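Local coordinates for protein 4-hydroxybutyrate CoA-transferase (Porphyromonas gingivalis, PDB 3D3U) that probably transfers coenzyme A between acyl-CoA thioesters and small carboxylates such as acetate, 4-hydroxybutyrate being the substrate its name suggests, at residues L6-Q9 and R10-S13; V38-S41 and Q42-R46; R399-L403 and R404-E408; A414-D417 and F418-A421. All coordinates share one frame; numbering follows the deposited sequence.

Contact 1 of 4, residues L6-Q9 and R10-S13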
# COMPACT_ATOMS: atom_id res chain seq x y z
N LEU A 6 -15.68 -26.14 -16.31
CA LEU A 6 -15.75 -24.69 -16.55
C LEU A 6 -14.39 -24.03 -16.77
O LEU A 6 -14.26 -23.14 -17.61
CB LEU A 6 -16.38 -23.97 -15.37
CG LEU A 6 -17.48 -23.08 -15.81
CD1 LEU A 6 -18.39 -24.14 -16.36
CD2 LEU A 6 -17.98 -22.40 -14.58
N TYR A 7 -13.39 -24.45 -16.01
CA TYR A 7 -12.08 -23.93 -16.17
C TYR A 7 -11.80 -24.11 -17.63
O TYR A 7 -11.43 -23.14 -18.30
CB TYR A 7 -11.08 -24.72 -15.38
CG TYR A 7 -9.67 -24.15 -15.34
CD1 TYR A 7 -9.30 -23.33 -14.29
CD2 TYR A 7 -8.71 -24.44 -16.32
CE1 TYR A 7 -8.06 -22.84 -14.21
CE2 TYR A 7 -7.45 -23.95 -16.24
CZ TYR A 7 -7.13 -23.13 -15.16
OH TYR A 7 -5.88 -22.51 -14.97
N ARG A 8 -12.03 -25.32 -18.14
CA ARG A 8 -11.69 -25.60 -19.50
C ARG A 8 -12.53 -24.71 -20.39
O ARG A 8 -11.98 -24.12 -21.27
CB ARG A 8 -11.68 -27.13 -19.84
CG ARG A 8 -10.30 -27.80 -19.61
CD ARG A 8 -9.11 -26.99 -20.37
NE ARG A 8 -7.82 -26.79 -19.62
CZ ARG A 8 -6.64 -26.29 -20.13
NH1 ARG A 8 -6.56 -25.89 -21.41
NH2 ARG A 8 -5.54 -26.20 -19.33
N GLN A 9 -13.82 -24.55 -20.16
CA GLN A 9 -14.65 -23.86 -21.15
C GLN A 9 -14.42 -22.30 -21.29
O GLN A 9 -14.97 -21.65 -22.22
CB GLN A 9 -16.15 -24.23 -20.95
CG GLN A 9 -17.22 -23.31 -21.67
CD GLN A 9 -18.50 -22.95 -20.76
OE1 GLN A 9 -19.28 -23.87 -20.40
NE2 GLN A 9 -18.68 -21.63 -20.41
N ARG A 10 -13.60 -21.71 -20.39
CA ARG A 10 -13.46 -20.22 -20.28
C ARG A 10 -12.02 -19.77 -20.48
O ARG A 10 -11.71 -18.57 -20.45
CB ARG A 10 -13.87 -19.78 -18.87
CG ARG A 10 -15.36 -19.31 -18.64
CD ARG A 10 -15.98 -19.94 -17.39
NE ARG A 10 -16.97 -19.15 -16.71
CZ ARG A 10 -18.24 -19.10 -17.03
NH1 ARG A 10 -18.76 -19.76 -18.08
NH2 ARG A 10 -19.01 -18.34 -16.31
N VAL A 11 -11.12 -20.75 -20.62
CA VAL A 11 -9.71 -20.44 -20.99
C VAL A 11 -9.50 -19.99 -22.49
O VAL A 11 -10.09 -20.58 -23.40
CB VAL A 11 -8.69 -21.53 -20.49
CG1 VAL A 11 -9.24 -22.79 -20.68
CG2 VAL A 11 -7.42 -21.49 -21.21
N CYS A 12 -8.74 -18.89 -22.70
CA CYS A 12 -8.35 -18.36 -24.00
C CYS A 12 -6.95 -17.76 -23.91
O CYS A 12 -6.25 -17.95 -22.92
CB CYS A 12 -9.36 -17.34 -24.53
SG CYS A 12 -9.90 -16.14 -23.28
N SER A 13 -6.53 -17.09 -24.96
CA SER A 13 -5.26 -16.41 -25.00
C SER A 13 -5.57 -15.06 -24.50
O SER A 13 -6.69 -14.60 -24.54
CB SER A 13 -4.75 -16.24 -26.46
OG SER A 13 -5.57 -15.34 -27.20

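Contact 2 of 4, residues V38-S41 and Q42-R46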
# COMPACT_ATOMS: atom_id res chain seq x y z
N VAL A 38 0.18 -7.54 -16.83
CA VAL A 38 1.01 -7.07 -17.88
C VAL A 38 0.79 -7.91 -19.13
O VAL A 38 0.88 -7.35 -20.23
CB VAL A 38 2.45 -7.01 -17.35
CG1 VAL A 38 2.70 -8.17 -16.44
CG2 VAL A 38 3.45 -6.98 -18.50
N ARG A 39 0.48 -9.20 -19.03
CA ARG A 39 0.19 -10.02 -20.29
C ARG A 39 -0.93 -9.48 -21.11
O ARG A 39 -0.87 -9.40 -22.34
CB ARG A 39 -0.16 -11.44 -19.95
CG ARG A 39 1.05 -12.30 -20.13
CD ARG A 39 2.10 -12.11 -19.11
NE ARG A 39 1.58 -11.86 -17.76
CZ ARG A 39 2.43 -11.64 -16.75
NH1 ARG A 39 2.00 -11.38 -15.52
NH2 ARG A 39 3.75 -11.67 -17.01
N PHE A 40 -1.97 -9.15 -20.39
CA PHE A 40 -3.06 -8.45 -20.91
C PHE A 40 -2.66 -7.08 -21.42
O PHE A 40 -3.13 -6.69 -22.50
CB PHE A 40 -4.08 -8.26 -19.85
CG PHE A 40 -5.47 -7.99 -20.40
CD1 PHE A 40 -5.89 -6.70 -20.66
CD2 PHE A 40 -6.32 -9.01 -20.67
CE1 PHE A 40 -7.17 -6.44 -21.12
CE2 PHE A 40 -7.55 -8.74 -21.15
CZ PHE A 40 -7.99 -7.41 -21.36
N SER A 41 -1.81 -6.32 -20.73
CA SER A 41 -1.34 -5.02 -21.32
C SER A 41 -0.61 -5.24 -22.67
O SER A 41 -0.85 -4.58 -23.72
CB SER A 41 -0.49 -4.24 -20.32
OG SER A 41 0.06 -3.05 -20.88
N GLN A 42 0.25 -6.27 -22.63
CA GLN A 42 1.07 -6.77 -23.80
C GLN A 42 0.01 -7.07 -24.87
O GLN A 42 0.09 -6.49 -25.95
CB GLN A 42 1.97 -8.01 -23.38
CG GLN A 42 3.44 -8.08 -23.85
CD GLN A 42 4.44 -7.65 -22.68
OE1 GLN A 42 4.51 -8.36 -21.62
NE2 GLN A 42 5.21 -6.48 -22.88
N ALA A 43 -1.02 -7.87 -24.57
CA ALA A 43 -2.02 -8.16 -25.65
C ALA A 43 -2.80 -6.96 -26.19
O ALA A 43 -3.20 -6.96 -27.31
CB ALA A 43 -2.97 -9.36 -25.33
N MET A 44 -3.02 -5.96 -25.35
CA MET A 44 -3.67 -4.75 -25.83
C MET A 44 -2.76 -4.00 -26.78
O MET A 44 -3.21 -3.44 -27.75
CB MET A 44 -4.05 -3.84 -24.63
CG MET A 44 -5.30 -4.32 -23.80
SD MET A 44 -5.50 -3.24 -22.38
CE MET A 44 -6.46 -1.91 -22.96
N TYR A 45 -1.46 -3.98 -26.49
CA TYR A 45 -0.51 -3.50 -27.48
C TYR A 45 -0.62 -4.19 -28.87
O TYR A 45 -0.93 -3.55 -29.89
CB TYR A 45 0.93 -3.66 -27.03
CG TYR A 45 1.85 -2.92 -27.91
CD1 TYR A 45 2.09 -1.56 -27.70
CD2 TYR A 45 2.47 -3.54 -28.99
CE1 TYR A 45 2.96 -0.82 -28.51
CE2 TYR A 45 3.30 -2.81 -29.83
CZ TYR A 45 3.55 -1.43 -29.59
OH TYR A 45 4.40 -0.66 -30.41
N ARG A 46 -0.35 -5.49 -28.91
CA ARG A 46 -0.51 -6.18 -30.18
C ARG A 46 -1.85 -5.94 -30.86
O ARG A 46 -1.87 -5.83 -32.06
CB ARG A 46 -0.37 -7.66 -29.98
CG ARG A 46 0.91 -8.06 -29.38
CD ARG A 46 1.12 -9.51 -29.54
NE ARG A 46 0.23 -10.12 -28.62
CZ ARG A 46 0.55 -10.36 -27.37
NH1 ARG A 46 1.80 -10.05 -26.91
NH2 ARG A 46 -0.42 -10.91 -26.58

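Contact 3 of 4, residues R399-L403 and R404-E408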
# COMPACT_ATOMS: atom_id res chain seq x y z
N ARG A 399 0.73 16.06 19.96
CA ARG A 399 -0.51 15.99 20.76
C ARG A 399 -0.25 16.80 22.07
O ARG A 399 0.74 16.54 22.81
CB ARG A 399 -1.11 14.58 21.04
CG ARG A 399 -2.70 14.59 21.37
CD ARG A 399 -3.24 15.56 22.65
NE ARG A 399 -4.54 15.09 23.19
CZ ARG A 399 -4.74 14.40 24.32
NH1 ARG A 399 -3.71 14.16 25.16
NH2 ARG A 399 -5.99 13.94 24.56
N GLY A 400 -1.12 17.80 22.28
CA GLY A 400 -1.09 18.61 23.47
C GLY A 400 -0.06 19.73 23.45
O GLY A 400 0.53 20.05 24.48
N ALA A 401 0.18 20.34 22.29
CA ALA A 401 1.18 21.43 22.24
C ALA A 401 0.57 22.78 21.76
O ALA A 401 -0.28 22.76 20.85
CB ALA A 401 2.40 20.98 21.37
N THR A 402 0.96 23.93 22.35
CA THR A 402 0.55 25.26 21.76
C THR A 402 1.13 25.51 20.39
O THR A 402 2.21 25.07 20.08
CB THR A 402 1.01 26.47 22.57
OG1 THR A 402 1.94 26.05 23.55
CG2 THR A 402 -0.16 27.19 23.32
N LEU A 403 0.41 26.26 19.58
CA LEU A 403 1.06 26.94 18.50
C LEU A 403 2.57 27.21 18.74
O LEU A 403 3.36 26.79 17.91
CB LEU A 403 0.29 28.23 18.20
CG LEU A 403 -1.00 27.74 17.51
CD1 LEU A 403 -2.02 28.87 17.14
CD2 LEU A 403 -0.58 26.96 16.31
N ARG A 404 2.98 27.82 19.87
CA ARG A 404 4.44 28.08 20.14
C ARG A 404 5.37 26.89 20.45
O ARG A 404 6.52 26.91 20.05
CB ARG A 404 4.71 29.15 21.22
CG ARG A 404 4.42 28.75 22.69
CD ARG A 404 2.97 29.10 23.17
NE ARG A 404 2.65 28.79 24.58
CZ ARG A 404 2.53 29.71 25.58
NH1 ARG A 404 2.72 31.02 25.33
NH2 ARG A 404 2.23 29.33 26.83
N GLN A 405 4.91 25.90 21.20
CA GLN A 405 5.74 24.70 21.44
C GLN A 405 5.99 23.89 20.15
O GLN A 405 7.16 23.56 19.84
CB GLN A 405 5.12 23.79 22.50
CG GLN A 405 4.50 24.59 23.64
CD GLN A 405 3.79 23.75 24.67
OE1 GLN A 405 2.80 23.03 24.40
NE2 GLN A 405 4.27 23.87 25.88
N ARG A 406 4.90 23.57 19.43
CA ARG A 406 4.92 22.78 18.20
C ARG A 406 5.98 23.41 17.24
O ARG A 406 6.87 22.72 16.72
CB ARG A 406 3.52 22.75 17.58
CG ARG A 406 2.42 22.17 18.48
CD ARG A 406 0.93 22.56 18.09
NE ARG A 406 0.34 21.75 17.03
CZ ARG A 406 -0.23 20.57 17.26
NH1 ARG A 406 -0.30 20.11 18.52
NH2 ARG A 406 -0.73 19.83 16.26
N ALA A 407 5.89 24.74 17.09
CA ALA A 407 6.86 25.56 16.38
C ALA A 407 8.33 25.17 16.70
O ALA A 407 9.15 24.78 15.79
CB ALA A 407 6.64 27.01 16.76
N GLU A 408 8.66 25.29 17.99
CA GLU A 408 10.03 25.22 18.35
C GLU A 408 10.48 23.77 18.76
O GLU A 408 11.66 23.47 18.76
CB GLU A 408 10.43 26.47 19.17
CG GLU A 408 10.72 26.33 20.63
CD GLU A 408 9.57 25.69 21.38
OE1 GLU A 408 9.18 26.23 22.47
OE2 GLU A 408 9.05 24.66 20.88

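Contact 4 of 4, residues A414-D417 and F418-A421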
# COMPACT_ATOMS: atom_id res chain seq x y z
N ALA A 414 14.95 19.90 13.36
CA ALA A 414 15.41 20.36 12.08
C ALA A 414 16.93 20.26 11.91
O ALA A 414 17.71 20.20 12.88
CB ALA A 414 14.99 21.86 11.90
N HIS A 415 17.36 20.38 10.66
CA HIS A 415 18.77 20.38 10.45
C HIS A 415 19.25 21.63 11.09
O HIS A 415 18.56 22.67 11.06
CB HIS A 415 19.12 20.32 8.97
CG HIS A 415 20.60 20.29 8.73
ND1 HIS A 415 21.33 19.12 8.73
CD2 HIS A 415 21.49 21.30 8.57
CE1 HIS A 415 22.61 19.40 8.56
NE2 HIS A 415 22.73 20.72 8.49
N PRO A 416 20.47 21.51 11.67
CA PRO A 416 21.18 22.64 12.29
C PRO A 416 21.38 23.89 11.43
O PRO A 416 21.38 25.03 11.97
CB PRO A 416 22.54 22.00 12.67
CG PRO A 416 22.28 20.58 12.82
CD PRO A 416 21.28 20.27 11.78
N ASP A 417 21.58 23.75 10.12
CA ASP A 417 21.80 25.02 9.32
C ASP A 417 20.58 25.93 9.43
O ASP A 417 20.65 27.13 9.67
CB ASP A 417 22.00 24.75 7.83
CG ASP A 417 23.18 23.85 7.55
OD1 ASP A 417 23.91 23.49 8.48
OD2 ASP A 417 23.40 23.43 6.39
N PHE A 418 19.45 25.24 9.30
CA PHE A 418 18.16 25.80 9.22
C PHE A 418 17.52 26.27 10.50
O PHE A 418 16.71 27.20 10.44
CB PHE A 418 17.35 24.73 8.56
CG PHE A 418 17.71 24.60 7.17
CD1 PHE A 418 17.63 23.40 6.52
CD2 PHE A 418 18.22 25.70 6.51
CE1 PHE A 418 17.98 23.33 5.21
CE2 PHE A 418 18.59 25.65 5.21
CZ PHE A 418 18.49 24.50 4.54
N ARG A 419 17.91 25.67 11.63
CA ARG A 419 17.46 26.14 12.95
C ARG A 419 17.54 27.63 13.28
O ARG A 419 16.59 28.08 13.84
CB ARG A 419 18.14 25.42 14.05
CG ARG A 419 17.92 23.97 14.08
CD ARG A 419 18.53 23.30 15.31
NE ARG A 419 18.80 21.88 15.03
CZ ARG A 419 19.19 20.96 15.94
NH1 ARG A 419 19.45 19.73 15.53
NH2 ARG A 419 19.37 21.27 17.20
N PRO A 420 18.62 28.42 13.02
CA PRO A 420 18.47 29.88 13.23
C PRO A 420 17.55 30.56 12.18
O PRO A 420 16.86 31.54 12.56
CB PRO A 420 19.93 30.44 13.26
CG PRO A 420 20.80 29.39 12.62
CD PRO A 420 19.99 28.10 12.54
N ALA A 421 17.50 30.10 10.92
CA ALA A 421 16.50 30.74 10.06
C ALA A 421 15.12 30.44 10.75
O ALA A 421 14.39 31.36 11.13
CB ALA A 421 16.59 30.23 8.56

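Contact 1 of 4, residues L6-Q9 and R10-S13
The carbonyl oxygen of Tyr7 takes two backbone donors from the residues that follow. Arg10 N reaches Tyr7 O at 3.3 Å with a nearly straight N-H (165°), and Val11 N approaches the same Tyr7 O at 3.3 Å but more bent (131°). Both are weak, the first for its length and the second also for its bend. Farther out, Leu6 and Arg10 run side by side and point the same way: Leu6 CG lies 3.8 Å from Arg10 CD, and Leu6 CD2 sits 4.0 Å above one face of the Arg10 guanidinium plane, displaced toward its rim. Arg10 NE has a further weak bond to Leu174 O. The segments span the last turn of helix 4-10 and the loop to helix 14-21, and the loop runs along one of the two edge strands of the parallel sheet, 176-180: Arg10 and Cys12 both make backbone hydrogen bonds to Ile177. Val11 CG1, placed between its own backbone N and carbonyl carbon (chi1 41°), turns back to the helix, over one face of the Arg8 guanidinium and 4.2 Å from Arg8 NH1. The polar ends of Arg8 and Tyr7 converge on Glu179 of that strand, Arg8 NH2 by a salt bridge and Tyr7 OH by a hydrogen bond. Ser13 N-caps helix 14-21 with its side chain, while its own N bonds to Glu16 OE1.

Contact 2 of 4, residues V38-S41 and Q42-R46
Phe40 carries CG trans to its backbone N (chi1 -159°), whereas Met44, one turn later, holds CG beside its own N (chi1 -75°) and continues extended through chi2, which brings the sulfur next to the Phe40 ring; the bend at chi3 turns only the terminal methyl. Met44 SD lies 3.8 Å from Phe40 CE1. It stands 4.9 Å from the centroid of the Phe40 ring, 71° off the ring normal, so this Met-aromatic contact is oblique. The Met44 CG methylene also lies near Phe40 CE1, at 3.9 Å. On another side of the helix the Val38 and Gln42 side chains run in the same direction, with Val38 CG2 3.6 Å from Gln42 OE1. Four successive i to i+4 bonds carry the backbone, from Gln42 N to Val38 O at 2.7 Å through to Tyr45 N with Ser41 O at 2.9 Å. The helix, 38-46, is the crossover of the beta-alpha-beta unit between strands 27-30 and 54-57. Phe40 and Met44 both touch Phe30 of strand 27-30 and Val18 of helix 14-21. Near the helix start, Arg39 forms salt bridges with Glu182 and Glu155, and Glu155 also accepts the Phe40 backbone N-H. Chemically, then, the directional bonds within the contact come from the backbone, while the sulfur and ring add an apolar contact, probably held mainly by dispersion, on the buried side.

Contact 3 of 4, residues R399-L403 and R404-E408
The start of helix 403-413 carries one half of a capping box: Thr402 N, just before the helix, donates to Gln405 OE1 at 2.9 Å with an N-H angle of 153°, the donor tilted 29° from the amide carbonyl plane. Gln405 reaches back because CG lies beside its own backbone N, and the extended chain beyond CG carries OE1 to the threonine. The carbonyl of the same threonine starts the helical bonding: Arg406 N bonds to Thr402 O at 3.1 Å, followed by a weak bond from Ala407 N to Leu403 O at 3.4 Å. A third polar atom of Thr402 is used as well, since Arg404 NE gives a weak bond to Thr402 OG1 at 3.0 Å, in the plane of the guanidinium and at its edge. The kink of Arg404 at chi2 (-92°) lays its CD and NE across the threonine. The aliphatic part of Arg406 packs against Ala401, CG facing the methyl. Residues 399-402 lead from strand 394-397, the antiparallel edge strand at one end of the mixed sheet, into the helix. Past this turn, Ala407 and Glu408 lean on Ile426 of helix 418-427, and Arg404 touches Phe430.

Contact 4 of 4, residues A414-D417 and F418-A421
Arg419 folds its side chain back along the preceding loop. CG sits trans to the carbonyl carbon (chi1 -61°), and the chain then stays extended as far as NE, running beside Pro416, whose CG comes 4.0 Å from Arg419 NH1. This course delivers the guanidinium to the carbonyl of Ala414: Arg419 NE bonds to Ala414 O at 2.9 Å, while Arg419 NH1 makes a weaker bond to that oxygen at 3.2 Å. The NE donor lies 37° above the carbonyl plane. His415 O also has two donors, Arg419 N at 3.1 Å, in the carbonyl plane, and a weak bond from Phe418 N at 3.2 Å; these shape the turn into the helix. Phe418 likewise sets CG anti to its carbonyl carbon; Asp417 CB lies over one face of its ring, 4.1 Å above the plane and offset toward the rim, and His415 CB approaches obliquely, 4.2 Å from Phe418 CD1. His415 swings its imidazole trans to the backbone N (chi1 -178°), where Pro416 CD lies over the centre of one ring face, and His415 NE2 makes a weak bond to Asp417 OD1 at 3.0 Å. Pro420 packs its ring CD toward the Pro416 and Asp417 carbonyls. The turn links helix 403-413 to helix 418-427. His415 and Phe418 touch Thr360 of strand 360-361, and Tyr393, between strands 388-391 and 394-397, meets Pro416 and forms a cation-pi pair with Arg419.

Overall arrangement
The four contacts fall into two pairs at far ends of the chain. Contacts 1 and 2 lie in the N-terminal family region, their centres 19 Å apart and their nearest atoms about 6 Å; helix 14-21 follows directly on contact 1 and packs against the buried side of contact 2. Contacts 3 and 4 lie in the C-terminal family region, 18 Å between centres and about 7 Å between nearest atoms, at the beginnings of two consecutive helices. Between the pairs the separation is large: centres of contacts 1 and 4 are 64 Å apart, those of contacts 2 and 4 are 51 Å apart. All are local connections within or beside helices.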